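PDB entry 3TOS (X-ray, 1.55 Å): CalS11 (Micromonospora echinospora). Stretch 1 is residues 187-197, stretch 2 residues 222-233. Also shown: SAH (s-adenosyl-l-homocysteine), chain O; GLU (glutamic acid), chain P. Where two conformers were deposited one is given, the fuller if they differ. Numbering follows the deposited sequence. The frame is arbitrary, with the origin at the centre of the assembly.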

ATOM      1  N   TYR B 187      14.324  20.541 -20.160  1.00  7.74           N
ATOM      2  CA  TYR B 187      15.340  19.563 -20.559  1.00  7.45           C
ATOM      3  C   TYR B 187      16.630  20.263 -20.959  1.00  6.58           C
ATOM      4  O   TYR B 187      16.720  20.884 -22.019  1.00  7.66           O
ATOM      5  CB  TYR B 187      14.797  18.638 -21.679  1.00  8.94           C
ATOM      6  CG  TYR B 187      15.666  17.397 -21.763  1.00  9.29           C
ATOM      7  CD1 TYR B 187      16.823  17.366 -22.568  1.00 10.27           C
ATOM      8  CD2 TYR B 187      15.376  16.261 -21.001  1.00 10.78           C
ATOM      9  CE1 TYR B 187      17.675  16.260 -22.556  1.00 11.32           C
ATOM     10  CE2 TYR B 187      16.198  15.144 -21.007  1.00 11.25           C
ATOM     11  CZ  TYR B 187      17.339  15.154 -21.770  1.00 10.70           C
ATOM     12  OH  TYR B 187      18.162  14.035 -21.762  1.00 12.78           O
ATOM     13  N   PHE B 188      17.650  20.150 -20.116  1.00  7.30           N
ATOM     14  CA  PHE B 188      18.936  20.779 -20.411  1.00  7.31           C
ATOM     15  C   PHE B 188      19.845  19.870 -21.208  1.00  7.89           C
ATOM     16  O   PHE B 188      20.315  18.831 -20.706  1.00  9.71           O
ATOM     17  CB  PHE B 188      19.631  21.121 -19.075  1.00  9.25           C
ATOM     18  CG  PHE B 188      19.052  22.340 -18.429  1.00  9.14           C
ATOM     19  CD1 PHE B 188      17.868  22.265 -17.666  1.00 10.63           C
ATOM     20  CD2 PHE B 188      19.691  23.546 -18.563  1.00  9.63           C
ATOM     21  CE1 PHE B 188      17.312  23.422 -17.067  1.00 10.40           C
ATOM     22  CE2 PHE B 188      19.177  24.687 -17.975  1.00  9.58           C
ATOM     23  CZ  PHE B 188      17.964  24.638 -17.185  1.00 11.22           C
ATOM     24  N   ASP B 189      20.152  20.289 -22.411  1.00  8.28           N
ATOM     25  CA  ASP B 189      21.064  19.540 -23.275  1.00  8.01           C
ATOM     26  C   ASP B 189      21.979  20.479 -24.056  1.00  9.30           C
ATOM     27  O   ASP B 189      22.223  20.304 -25.273  1.00 10.44           O
ATOM     28  CB  ASP B 189      20.289  18.643 -24.257  1.00 10.75           C
ATOM     29  CG  ASP B 189      21.144  17.526 -24.829  1.00 14.00           C
ATOM     30  OD1 ASP B 189      22.309  17.404 -24.425  1.00 14.75           O
ATOM     31  OD2 ASP B 189      20.628  16.767 -25.689  1.00 15.83           O
ATOM     32  N   LEU B 190      22.537  21.464 -23.347  1.00  9.30           N
ATOM     33  CA  LEU B 190      23.447  22.431 -23.983  1.00  9.52           C
ATOM     34  C   LEU B 190      24.886  22.047 -23.825  1.00  8.92           C
ATOM     35  O   LEU B 190      25.745  22.639 -24.518  1.00 10.25           O
ATOM     36  CB  LEU B 190      23.292  23.823 -23.320  1.00  9.50           C
ATOM     37  CG  LEU B 190      21.891  24.442 -23.305  1.00  9.68           C
ATOM     38  CD1 LEU B 190      21.828  25.453 -22.145  1.00 11.18           C
ATOM     39  CD2 LEU B 190      21.693  25.185 -24.634  1.00  9.73           C
ATOM     40  N   ASP B 191      25.175  21.123 -22.896  1.00  9.37           N
ATOM     41  CA  ASP B 191      26.571  20.660 -22.587  1.00  9.67           C
ATOM     42  C   ASP B 191      27.438  21.641 -21.810  1.00 10.11           C
ATOM     43  O   ASP B 191      28.197  21.232 -20.954  1.00 12.62           O
ATOM     44  CB  ASP B 191      27.330  20.175 -23.847  1.00 13.18           C
ATOM     45  CG  ASP B 191      26.619  19.018 -24.516  1.00 14.98           C
ATOM     46  OD1 ASP B 191      26.249  18.056 -23.790  1.00 15.52           O
ATOM     47  OD2 ASP B 191      26.378  19.066 -25.758  1.00 17.34           O
ATOM     48  N   LEU B 192      27.332  22.940 -22.136  1.00 10.21           N
ATOM     49  CA  LEU B 192      28.314  23.949 -21.715  1.00 11.46           C
ATOM     50  C   LEU B 192      27.877  24.632 -20.437  1.00 11.16           C
ATOM     51  O   LEU B 192      26.665  24.898 -20.214  1.00 11.01           O
ATOM     52  CB  LEU B 192      28.440  25.019 -22.799  1.00 10.61           C
ATOM     53  CG  LEU B 192      28.815  24.420 -24.156  1.00 11.16           C
ATOM     54  CD1 LEU B 192      28.826  25.598 -25.167  1.00 14.23           C
ATOM     55  CD2 LEU B 192      30.247  23.798 -24.044  1.00 11.50           C
ATOM     56  N   TYR B 193      28.889  25.006 -19.639  1.00 10.80           N
ATOM     57  CA  TYR B 193      28.675  25.665 -18.352  1.00 10.55           C
ATOM     58  C   TYR B 193      27.906  26.988 -18.421  1.00 10.77           C
ATOM     59  O   TYR B 193      26.872  27.128 -17.747  1.00 10.48           O
ATOM     60  CB  TYR B 193      30.058  25.901 -17.731  1.00 10.90           C
ATOM     61  CG  TYR B 193      30.068  26.924 -16.619  1.00 11.06           C
ATOM     62  CD1 TYR B 193      29.347  26.697 -15.448  1.00 11.52           C
ATOM     63  CD2 TYR B 193      30.844  28.071 -16.726  1.00 12.30           C
ATOM     64  CE1 TYR B 193      29.320  27.615 -14.435  1.00 12.01           C
ATOM     65  CE2 TYR B 193      30.804  29.053 -15.710  1.00 12.85           C
ATOM     66  CZ  TYR B 193      30.036  28.801 -14.562  1.00 12.84           C
ATOM     67  OH  TYR B 193      30.009  29.696 -13.503  1.00 16.43           O
ATOM     68  N   GLU B 194      28.382  27.944 -19.202  1.00 10.45           N
ATOM     69  CA  GLU B 194      27.795  29.328 -19.129  1.00 11.19           C
ATOM     70  C   GLU B 194      26.302  29.386 -19.506  1.00 10.30           C
ATOM     71  O   GLU B 194      25.516  29.977 -18.767  1.00 10.92           O
ATOM     72  CB  GLU B 194      28.613  30.320 -19.976  1.00 12.92           C
ATOM     73  CG  GLU B 194      29.982  30.548 -19.379  1.00 15.72           C
ATOM     74  CD  GLU B 194      30.718  31.683 -20.046  1.00 21.39           C
ATOM     75  OE1 GLU B 194      30.045  32.608 -20.604  1.00 25.71           O
ATOM     76  OE2 GLU B 194      31.949  31.744 -19.956  1.00 21.14           O
ATOM     77  N   PRO B 195      25.915  28.809 -20.644  1.00  9.41           N
ATOM     78  CA  PRO B 195      24.501  28.920 -20.974  1.00  8.03           C
ATOM     79  C   PRO B 195      23.640  28.094 -20.029  1.00  8.53           C
ATOM     80  O   PRO B 195      22.504  28.486 -19.752  1.00  9.14           O
ATOM     81  CB  PRO B 195      24.451  28.345 -22.405  1.00  9.02           C
ATOM     82  CG  PRO B 195      25.659  27.532 -22.559  1.00 10.45           C
ATOM     83  CD  PRO B 195      26.716  28.262 -21.768  1.00  9.26           C
ATOM     84  N   THR B 196      24.151  26.958 -19.551  1.00  9.09           N
ATOM     85  CA  THR B 196      23.391  26.197 -18.553  1.00  8.24           C
ATOM     86  C   THR B 196      23.081  27.046 -17.321  1.00  8.20           C
ATOM     87  O   THR B 196      21.950  27.013 -16.830  1.00  8.79           O
ATOM     88  CB  THR B 196      24.099  24.885 -18.174  1.00  8.55           C
ATOM     89  OG1 THR B 196      24.268  24.095 -19.375  1.00  9.98           O
ATOM     90  CG2 THR B 196      23.304  24.090 -17.112  1.00  8.19           C
ATOM     91  N   LYS B 197      24.102  27.655 -16.769  1.00  9.83           N
ATOM     92  CA  LYS B 197      23.953  28.515 -15.604  1.00  9.90           C
ATOM     93  C   LYS B 197      22.956  29.640 -15.843  1.00  9.47           C
ATOM     94  O   LYS B 197      22.073  29.859 -15.006  1.00  9.48           O
ATOM     95  CB  LYS B 197      25.328  29.123 -15.223  1.00 10.57           C
ATOM     96  CG  LYS B 197      25.259  30.003 -13.923  1.00 11.40           C
ATOM     97  CD  LYS B 197      26.673  30.490 -13.581  1.00 12.80           C
ATOM     98  CE  LYS B 197      26.729  31.209 -12.223  1.00 14.77           C
ATOM     99  NZ  LYS B 197      26.132  32.530 -12.366  1.00 16.42           N
ATOM    100  N   LYS B 222      33.278  14.255 -19.711  1.00 11.31           N
ATOM    101  CA  LYS B 222      33.559  15.024 -20.909  1.00 12.54           C
ATOM    102  C   LYS B 222      32.900  16.426 -20.856  1.00 12.32           C
ATOM    103  O   LYS B 222      33.361  17.352 -21.512  1.00 13.49           O
ATOM    104  CB  LYS B 222      33.038  14.263 -22.130  1.00 14.09           C
ATOM    105  CG  LYS B 222      33.448  14.896 -23.433  1.00 18.54           C
ATOM    106  CD  LYS B 222      32.755  14.086 -24.557  1.00 21.94           C
ATOM    107  CE  LYS B 222      33.556  13.986 -25.739  1.00 25.18           C
ATOM    108  NZ  LYS B 222      32.814  13.125 -26.731  1.00 26.12           N
ATOM    109  N   TRP B 223      31.824  16.565 -20.049  1.00 10.98           N
ATOM    110  CA  TRP B 223      31.026  17.807 -20.074  1.00 10.21           C
ATOM    111  C   TRP B 223      30.640  18.186 -18.665  1.00  9.25           C
ATOM    112  O   TRP B 223      29.479  18.008 -18.243  1.00 10.34           O
ATOM    113  CB  TRP B 223      29.717  17.623 -20.894  1.00 12.04           C
ATOM    114  CG  TRP B 223      29.918  17.229 -22.337  1.00 13.03           C
ATOM    115  CD1 TRP B 223      29.565  16.042 -22.908  1.00 13.61           C
ATOM    116  CD2 TRP B 223      30.466  18.040 -23.380  1.00 12.45           C
ATOM    117  NE1 TRP B 223      29.858  16.062 -24.258  1.00 15.07           N
ATOM    118  CE2 TRP B 223      30.422  17.273 -24.570  1.00 14.33           C
ATOM    119  CE3 TRP B 223      30.996  19.340 -23.427  1.00 13.58           C
ATOM    120  CZ2 TRP B 223      30.859  17.758 -25.788  1.00 15.21           C
ATOM    121  CZ3 TRP B 223      31.432  19.823 -24.663  1.00 13.65           C
ATOM    122  CH2 TRP B 223      31.381  19.018 -25.817  1.00 15.14           C
ATOM    123  N   PRO B 224      31.605  18.704 -17.910  1.00  9.65           N
ATOM    124  CA  PRO B 224      31.348  19.018 -16.502  1.00  9.73           C
ATOM    125  C   PRO B 224      30.532  20.324 -16.329  1.00 10.46           C
ATOM    126  O   PRO B 224      30.249  20.673 -15.176  1.00 10.80           O
ATOM    127  CB  PRO B 224      32.772  19.152 -15.931  1.00 11.01           C
ATOM    128  CG  PRO B 224      33.565  19.760 -17.085  1.00 10.69           C
ATOM    129  CD  PRO B 224      32.978  19.049 -18.337  1.00 10.56           C
ATOM    130  N   GLY B 225      30.153  21.012 -17.424  1.00  9.14           N
ATOM    131  CA  GLY B 225      29.541  22.336 -17.276  1.00  9.95           C
ATOM    132  C   GLY B 225      28.191  22.354 -16.556  1.00 10.99           C
ATOM    133  O   GLY B 225      27.907  23.278 -15.800  1.00 10.93           O
ATOM    134  N   GLU B 226      27.338  21.353 -16.824  1.00 10.80           N
ATOM    135  CA  GLU B 226      26.027  21.289 -16.123  1.00 10.26           C
ATOM    136  C   GLU B 226      26.204  21.131 -14.615  1.00 10.39           C
ATOM    137  O   GLU B 226      25.478  21.759 -13.823  1.00  9.05           O
ATOM    138  CB  GLU B 226      25.168  20.181 -16.726  1.00 10.96           C
ATOM    139  CG  GLU B 226      24.624  20.603 -18.099  1.00 11.90           C
ATOM    140  CD  GLU B 226      24.118  19.451 -18.909  1.00 12.36           C
ATOM    141  OE1 GLU B 226      23.966  18.335 -18.358  1.00 12.56           O
ATOM    142  OE2 GLU B 226      23.926  19.650 -20.126  1.00 14.28           O
ATOM    143  N   ASN B 227      27.170  20.298 -14.211  1.00  9.44           N
ATOM    144  CA  ASN B 227      27.428  20.080 -12.801  1.00  9.13           C
ATOM    145  C   ASN B 227      27.982  21.371 -12.162  1.00 10.21           C
ATOM    146  O   ASN B 227      27.494  21.816 -11.105  1.00 11.80           O
ATOM    147  CB  ASN B 227      28.426  18.896 -12.637  1.00 10.31           C
ATOM    148  CG  ASN B 227      28.670  18.520 -11.192  1.00 11.44           C
ATOM    149  OD1 ASN B 227      28.928  19.383 -10.354  1.00 13.45           O
ATOM    150  ND2 ASN B 227      28.532  17.227 -10.878  1.00 12.39           N
ATOM    151  N   ILE B 228      28.960  21.978 -12.807  1.00  9.56           N
ATOM    152  CA  ILE B 228      29.536  23.205 -12.276  1.00  9.74           C
ATOM    153  C   ILE B 228      28.453  24.289 -12.163  1.00  9.92           C
ATOM    154  O   ILE B 228      28.389  25.006 -11.141  1.00 11.10           O
ATOM    155  CB  ILE B 228      30.693  23.722 -13.156  1.00 10.17           C
ATOM    156  CG1 ILE B 228      31.890  22.738 -13.124  1.00 10.75           C
ATOM    157  CG2 ILE B 228      31.203  25.071 -12.621  1.00 10.74           C
ATOM    158  CD1 ILE B 228      32.800  22.882 -14.361  1.00 12.94           C
ATOM    159  N   ALA B 229      27.569  24.355 -13.161  1.00 10.71           N
ATOM    160  CA  ALA B 229      26.461  25.292 -13.147  1.00 10.30           C
ATOM    161  C   ALA B 229      25.507  25.011 -11.957  1.00 10.86           C
ATOM    162  O   ALA B 229      25.118  25.942 -11.203  1.00 13.41           O
ATOM    163  CB  ALA B 229      25.695  25.269 -14.456  1.00 10.72           C
HETATM  164  N   MSE B 230      25.107  23.749 -11.792  0.59 11.91           N
HETATM  165  CA  MSE B 230      24.201  23.406 -10.715  0.59 14.54           C
HETATM  166  C   MSE B 230      24.835  23.687  -9.360  0.59 13.51           C
HETATM  167  O   MSE B 230      24.165  24.167  -8.438  0.59 13.79           O
HETATM  168  CB  MSE B 230      23.769  21.932 -10.780  0.59 20.66           C
HETATM  169  CG  MSE B 230      22.898  21.549  -9.571  0.59 26.93           C
HETATM  170 SE   MSE B 230      21.551  20.160  -9.906  0.59 34.50          SE
HETATM  171  CE  MSE B 230      20.093  21.309 -10.520  0.59 34.17           C
ATOM    172  N   ARG B 231      26.117  23.378  -9.207  1.00 11.63           N
ATOM    173  CA  ARG B 231      26.748  23.614  -7.912  1.00 11.56           C
ATOM    174  C   ARG B 231      26.837  25.101  -7.590  1.00 12.49           C
ATOM    175  O   ARG B 231      26.755  25.515  -6.404  1.00 14.62           O
ATOM    176  CB  ARG B 231      28.128  22.941  -7.883  1.00 10.12           C
ATOM    177  CG  ARG B 231      28.025  21.476  -7.562  1.00 11.18           C
ATOM    178  CD  ARG B 231      29.410  20.829  -7.298  1.00 12.34           C
ATOM    179  NE  ARG B 231      30.288  20.729  -8.481  1.00 13.31           N
ATOM    180  CZ  ARG B 231      31.432  21.386  -8.642  1.00 14.09           C
ATOM    181  NH1 ARG B 231      32.124  21.152  -9.750  1.00 14.49           N
ATOM    182  NH2 ARG B 231      31.869  22.243  -7.711  1.00 14.35           N
ATOM    183  N   LYS B 232      26.938  25.920  -8.619  1.00 11.17           N
ATOM    184  CA  LYS B 232      26.901  27.391  -8.414  1.00 13.06           C
ATOM    185  C   LYS B 232      25.525  27.967  -8.134  1.00 14.02           C
ATOM    186  O   LYS B 232      25.404  28.913  -7.357  1.00 15.83           O
ATOM    187  CB  LYS B 232      27.520  28.143  -9.581  1.00 15.18           C
ATOM    188  CG  LYS B 232      29.054  27.945  -9.581  1.00 19.16           C
ATOM    189  CD  LYS B 232      29.744  28.933 -10.436  1.00 23.55           C
ATOM    190  CE  LYS B 232      31.211  28.585 -10.665  1.00 26.43           C
ATOM    191  NZ  LYS B 232      32.125  28.941  -9.522  1.00 29.84           N
ATOM    192  N   VAL B 233      24.492  27.443  -8.771  1.00 12.61           N
ATOM    193  CA  VAL B 233      23.194  28.100  -8.715  1.00 12.02           C
ATOM    194  C   VAL B 233      22.361  27.546  -7.549  1.00 11.55           C
ATOM    195  O   VAL B 233      21.724  28.306  -6.792  1.00 14.60           O
ATOM    196  CB  VAL B 233      22.465  27.882 -10.064  1.00 13.51           C
ATOM    197  CG1 VAL B 233      21.062  28.496 -10.023  1.00 13.74           C
ATOM    198  CG2 VAL B 233      23.252  28.518 -11.196  1.00 14.21           C
TER
HETATM  199  N   SAH O 258      19.009  17.432 -27.801  1.00  9.79           N
HETATM  200  CA  SAH O 258      19.796  17.066 -29.023  1.00 10.23           C
HETATM  201  CB  SAH O 258      21.295  17.237 -28.840  1.00  9.20           C
HETATM  202  CG  SAH O 258      21.692  18.713 -28.627  1.00  9.29           C
HETATM  203  SD  SAH O 258      23.437  18.910 -28.923  1.00 10.34           S
HETATM  204  C   SAH O 258      19.490  15.597 -29.308  1.00 12.03           C
HETATM  205  O   SAH O 258      19.994  15.025 -30.322  1.00 12.30           O
HETATM  206  OXT SAH O 258      18.662  14.974 -28.631  1.00 11.85           O
HETATM  207  C5' SAH O 258      23.830  20.423 -28.030  1.00  9.70           C
HETATM  208  C4' SAH O 258      23.117  21.700 -28.591  1.00  9.00           C
HETATM  209  O4' SAH O 258      23.271  22.763 -27.641  1.00  9.67           O
HETATM  210  C3' SAH O 258      23.822  22.159 -29.877  1.00  9.51           C
HETATM  211  O3' SAH O 258      22.905  22.103 -30.998  1.00 10.19           O
HETATM  212  C2' SAH O 258      24.287  23.562 -29.523  1.00 10.52           C
HETATM  213  O2' SAH O 258      24.233  24.514 -30.605  1.00 11.26           O
HETATM  214  C1' SAH O 258      23.317  23.949 -28.382  1.00  9.10           C
HETATM  215  N9  SAH O 258      23.868  25.023 -27.520  1.00  9.50           N
HETATM  216  C8  SAH O 258      24.967  24.974 -26.721  1.00 11.22           C
HETATM  217  N7  SAH O 258      25.113  26.214 -26.188  1.00 10.20           N
HETATM  218  C5  SAH O 258      24.144  27.034 -26.646  1.00  9.83           C
HETATM  219  C6  SAH O 258      23.787  28.441 -26.431  1.00  9.24           C
HETATM  220  N6  SAH O 258      24.570  29.231 -25.661  1.00 12.05           N
HETATM  221  N1  SAH O 258      22.681  28.890 -27.076  1.00 10.83           N
HETATM  222  C2  SAH O 258      21.915  28.079 -27.866  1.00 10.60           C
HETATM  223  N3  SAH O 258      22.221  26.796 -28.165  1.00 10.02           N
HETATM  224  C4  SAH O 258      23.302  26.249 -27.505  1.00  9.51           C
HETATM  225  N   GLU P 259      24.515  14.665 -25.142  1.00 23.68           N
HETATM  226  CA  GLU P 259      24.612  14.066 -26.522  1.00 23.74           C
HETATM  227  C   GLU P 259      24.374  12.558 -26.428  1.00 25.40           C
HETATM  228  O   GLU P 259      24.135  12.035 -25.324  1.00 25.37           O
HETATM  229  CB  GLU P 259      26.007  14.340 -27.165  1.00 24.03           C
HETATM  230  CG  GLU P 259      27.173  13.720 -26.356  1.00 24.32           C
HETATM  231  CD  GLU P 259      28.562  14.046 -26.925  1.00 23.99           C
HETATM  232  OE1 GLU P 259      28.681  14.372 -28.133  1.00 24.08           O
HETATM  233  OE2 GLU P 259      29.542  13.869 -26.186  1.00 22.84           O
HETATM  234  OXT GLU P 259      24.440  11.808 -27.419  1.00 26.50           O
HETATM  235  O   HOH W   1      22.594  22.077 -20.412  1.00 10.18           O
HETATM  236  O   HOH W   2      30.888  21.270 -20.207  1.00 10.93           O
HETATM  237  O   HOH W   3      27.281  19.423 -19.055  1.00 14.31           O

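The contact is built around a close backbone approach at the start of two helices. Tyr 193 CA and Gly 225 CA lie 3.6 Å apart, and the axes of helices 193-197 and 225-233 come within 8.0 Å at an angle of 42° between their N-to-C directions. Such proximity depends on Gly 225 having no side chain: an ideal CB there would point toward the first stretch and lie 2.3 Å from Tyr 193 N, a clash. At this distance a CA-H...O contact also forms, Tyr 193 CA to Gly 225 O at 3.6 Å with 147° at the hydrogen.

Tyr 193 leaves its backbone sideways, and its t rotamer (chi1 163°) lays the ring along the second helix, where it fits as a knob among Gly 225, Ile 228, Ala 229 and Lys 232. Gly 225 O and Ala 229 N lie at the ring edge. Tyr 193 CE1 is 3.6 Å from Ile 228 CG2, and Tyr 193 OH reaches to 3.2 Å from Lys 232 CD, a contact with the aliphatic part of that lysine.

One turn on, small and extended side chains allow continued packing. The methyl Ala 229 CB lies 3.8 Å from Thr 196 CG2 and 3.7 Å from Lys 197 N. Lys 197 is t through chi1 to chi3, so its chain runs out along the second helix, with Lys 197 CG 3.7 Å from Val 233 CG2; its amine is hydrogen-bonded elsewhere in the structure.

Thr 196 adopts m (chi1 -59°), which directs its hydroxyl back to the preceding turn: Thr 196 OG1 donates to Leu 192 O at 2.7 Å. Water 1 donates to the same Thr 196 OG1 (2.8 Å) and to Glu 226 OE2 (2.8 Å), and accepts from Leu 190 N (3.0 Å). Glu 226 starts sideways, but with chi1 m and chi2 t its carboxylate end comes nearer the loop. There Asp 191 N donates to Glu 226 OE2 at 3.4 Å and 140°, a weak bond, so the water supplies the shorter links.

Asp 191 has a positive phi (74°), and its backbone carries CB over one face of Trp 223, 4.0 Å from the centroid of the six-membered ring and 22° off the normal; chi1 (m) sets only where the carboxylate goes. The indole, at chi1 -59° and chi2 113°, also directs Trp 223 NE1 to OE2 of the bound glutamic acid (2.9 Å, 174°), so one side-chain conformation serves both packing and ligand. Nearby, water 2 joins Asp 191 O to Gly 225 N, which are 4.0 Å apart, by bonds of 2.8 and 2.9 Å respectively.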